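PDB 5U5N: HTPA Reductase from Selaginella moellendorffii, which reduces 4-hydroxy-tetrahydrodipicolinate (HTPA) to tetrahydrodipicolinate with a nicotinamide cofactor, a step in plant lysine biosynthesis by the diaminopimelate pathway. Local coordinates for the interface of chains A and B. Sequence-based numbering; all coordinates share one arbitrary frame. Chains: chain A/B, HTPA Reductase.

The interface of chains A and B. Residues chain A 139, 143, 146-147, 151; chain B 135, 138-139, 142.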
ATOM      1  N   ALA A 139       1.898  -0.367   6.221  1.00 32.49           N
ATOM      2  CA  ALA A 139       2.124   0.542   5.102  1.00 32.87           C
ATOM      3  C   ALA A 139       1.030   1.570   5.088  1.00 33.58           C
ATOM      4  O   ALA A 139       1.328   2.774   5.094  1.00 35.12           O
ATOM      5  CB  ALA A 139       2.119  -0.215   3.783  1.00 32.54           C
ATOM      6  N   MET A 143       1.533   5.572   5.305  1.00 36.82           N
ATOM      7  CA  MET A 143       0.938   6.384   4.232  1.00 37.45           C
ATOM      8  C   MET A 143      -0.064   7.404   4.801  1.00 37.74           C
ATOM      9  O   MET A 143      -0.016   8.577   4.482  1.00 38.78           O
ATOM     10  CB  MET A 143       0.251   5.465   3.209  1.00 37.06           C
ATOM     11  CG  MET A 143      -0.100   6.158   1.918  1.00 39.06           C
ATOM     12  SD  MET A 143      -1.755   6.867   1.921  1.00 40.61           S
ATOM     13  CE  MET A 143      -2.628   5.364   1.411  1.00 40.54           C
ATOM     14  N   GLN A 146       1.781  10.286   6.791  1.00 43.82           N
ATOM     15  CA  GLN A 146       2.429  11.111   5.793  1.00 43.63           C
ATOM     16  C   GLN A 146       1.478  12.000   4.982  1.00 42.26           C
ATOM     17  O   GLN A 146       1.849  13.114   4.700  1.00 42.95           O
ATOM     18  CB  GLN A 146       3.213  10.264   4.798  1.00 43.26           C
ATOM     19  CG  GLN A 146       4.298  11.059   4.124  1.00 44.34           C
ATOM     20  CD  GLN A 146       5.110  10.210   3.174  1.00 44.46           C
ATOM     21  OE1 GLN A 146       5.101   8.974   3.241  1.00 43.79           O
ATOM     22  NE2 GLN A 146       5.812  10.884   2.251  1.00 45.10           N
ATOM     23  N   PHE A 147       0.289  11.504   4.617  1.00 40.78           N
ATOM     24  CA  PHE A 147      -0.601  12.201   3.678  1.00 40.05           C
ATOM     25  C   PHE A 147      -1.998  12.472   4.269  1.00 40.15           C
ATOM     26  O   PHE A 147      -2.995  11.986   3.749  1.00 38.96           O
ATOM     27  CB  PHE A 147      -0.727  11.431   2.363  1.00 38.77           C
ATOM     28  CG  PHE A 147       0.596  11.059   1.721  1.00 39.20           C
ATOM     29  CD1 PHE A 147       1.680  11.943   1.663  1.00 40.55           C
ATOM     30  CD2 PHE A 147       0.723   9.841   1.088  1.00 38.59           C
ATOM     31  CE1 PHE A 147       2.860  11.588   1.050  1.00 41.21           C
ATOM     32  CE2 PHE A 147       1.915   9.471   0.458  1.00 39.30           C
ATOM     33  CZ  PHE A 147       2.990  10.347   0.456  1.00 40.65           C
ATOM     34  N   PHE A 151      -7.617  11.573   0.904  1.00 37.62           N
ATOM     35  CA  PHE A 151      -8.875  11.129   0.307  1.00 37.41           C
ATOM     36  C   PHE A 151     -10.087  11.882   0.882  1.00 38.52           C
ATOM     37  O   PHE A 151     -11.234  11.428   0.791  1.00 38.52           O
ATOM     38  CB  PHE A 151      -9.023   9.630   0.504  1.00 36.79           C
ATOM     39  CG  PHE A 151      -8.017   8.814  -0.256  1.00 35.82           C
ATOM     40  CD1 PHE A 151      -6.715   8.667   0.203  1.00 35.64           C
ATOM     41  CD2 PHE A 151      -8.381   8.179  -1.427  1.00 35.48           C
ATOM     42  CE1 PHE A 151      -5.800   7.924  -0.510  1.00 35.05           C
ATOM     43  CE2 PHE A 151      -7.484   7.402  -2.123  1.00 34.75           C
ATOM     44  CZ  PHE A 151      -6.190   7.283  -1.672  1.00 34.59           C
TER
ATOM     45  N   ALA B 135      -0.570   8.886  -3.697  1.00 33.60           N
ATOM     46  CA  ALA B 135      -0.525   8.329  -2.340  1.00 35.86           C
ATOM     47  C   ALA B 135      -0.434   6.790  -2.307  1.00 35.49           C
ATOM     48  O   ALA B 135       0.270   6.223  -1.461  1.00 36.86           O
ATOM     49  CB  ALA B 135      -1.714   8.809  -1.522  1.00 38.38           C
ATOM     50  N   ALA B 138       2.995   5.710  -3.419  1.00 33.57           N
ATOM     51  CA  ALA B 138       4.035   5.993  -2.457  1.00 35.70           C
ATOM     52  C   ALA B 138       3.902   5.075  -1.217  1.00 37.36           C
ATOM     53  O   ALA B 138       4.855   4.879  -0.514  1.00 38.88           O
ATOM     54  CB  ALA B 138       4.027   7.469  -2.090  1.00 37.59           C
ATOM     55  N   ALA B 139       2.706   4.548  -0.984  1.00 37.58           N
ATOM     56  CA  ALA B 139       2.457   3.502   0.010  1.00 39.86           C
ATOM     57  C   ALA B 139       3.200   2.240  -0.384  1.00 39.03           C
ATOM     58  O   ALA B 139       3.970   1.713   0.393  1.00 40.11           O
ATOM     59  CB  ALA B 139       0.969   3.185   0.132  1.00 41.15           C
ATOM     60  N   ILE B 142       6.720   2.843   0.218  1.00 40.63           N
ATOM     61  CA  ILE B 142       7.031   2.845   1.652  1.00 43.95           C
ATOM     62  C   ILE B 142       7.120   1.407   2.140  1.00 44.49           C
ATOM     63  O   ILE B 142       8.093   1.040   2.773  1.00 46.46           O
ATOM     64  CB  ILE B 142       5.980   3.633   2.457  1.00 46.13           C
ATOM     65  CG1 ILE B 142       6.294   5.114   2.324  1.00 47.43           C
ATOM     66  CG2 ILE B 142       5.944   3.246   3.939  1.00 50.54           C
ATOM     67  CD1 ILE B 142       5.108   6.002   2.622  1.00 48.90           C
TER
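A:Met143 lies across the small residues on one side of the partner helix. Its CG sits 3.6 Å from the methyl CB of B:Ala139 and 3.4 Å from the main-chain O of B:Ala135, a van der Waals approach to the carbonyl. CG is anti to the backbone N (chi1 -166°); the bend at chi2 (-91°) carries SD to 4.0 Å from B:Ala135 CB, and a further bend at chi3 turns the terminal methyl CE. A:Phe147 meets the same helix with the rim carbons CD2, CE2 and CZ of its ring. CD2 is 3.7 Å from B:Ala135 CB, and CE2 is 3.9 Å from B:Ala138 CB. The methyl of B:Ala135 is thus shared by sulfur and phenyl, with A:Phe151 a more distant neighbour at its other side. Within chain A the sulfur SD of A:Met143 is 4.0 Å from A:Phe147 CD2, so methionine and ring form one apolar surface. An alanine in place of A:Met143 would probably open a gap over B:Ala135 and B:Ala139 and deprive the flank of A:Phe147 of its thioether support.

Farther along, the side chains of A:Gln146 and B:Ile142 run antiparallel past one another, with the carboxamide oxygen OE1 beside the CD1 methyl; the modelled approach is too short to be trusted in detail. The CB of A:Gln146 packs 3.8 Å above one face of A:Phe147, offset toward the rim, on the opposite side from B:Ala135. A:Ala139 adds a small, loose contact, its CB 4.3 Å from B:Ala139 O.

The patch is a helix-helix packing between the two copies of helix 131-146, which cross at a steep angle and are repeated by the two-fold axis. A:Phe147 and A:Phe151 extend it into the loop after the helix. It belongs to the central, C-terminal part of the DapB fold, where the plant enzyme dimerises, with the dinucleotide-binding domains at the outer ends.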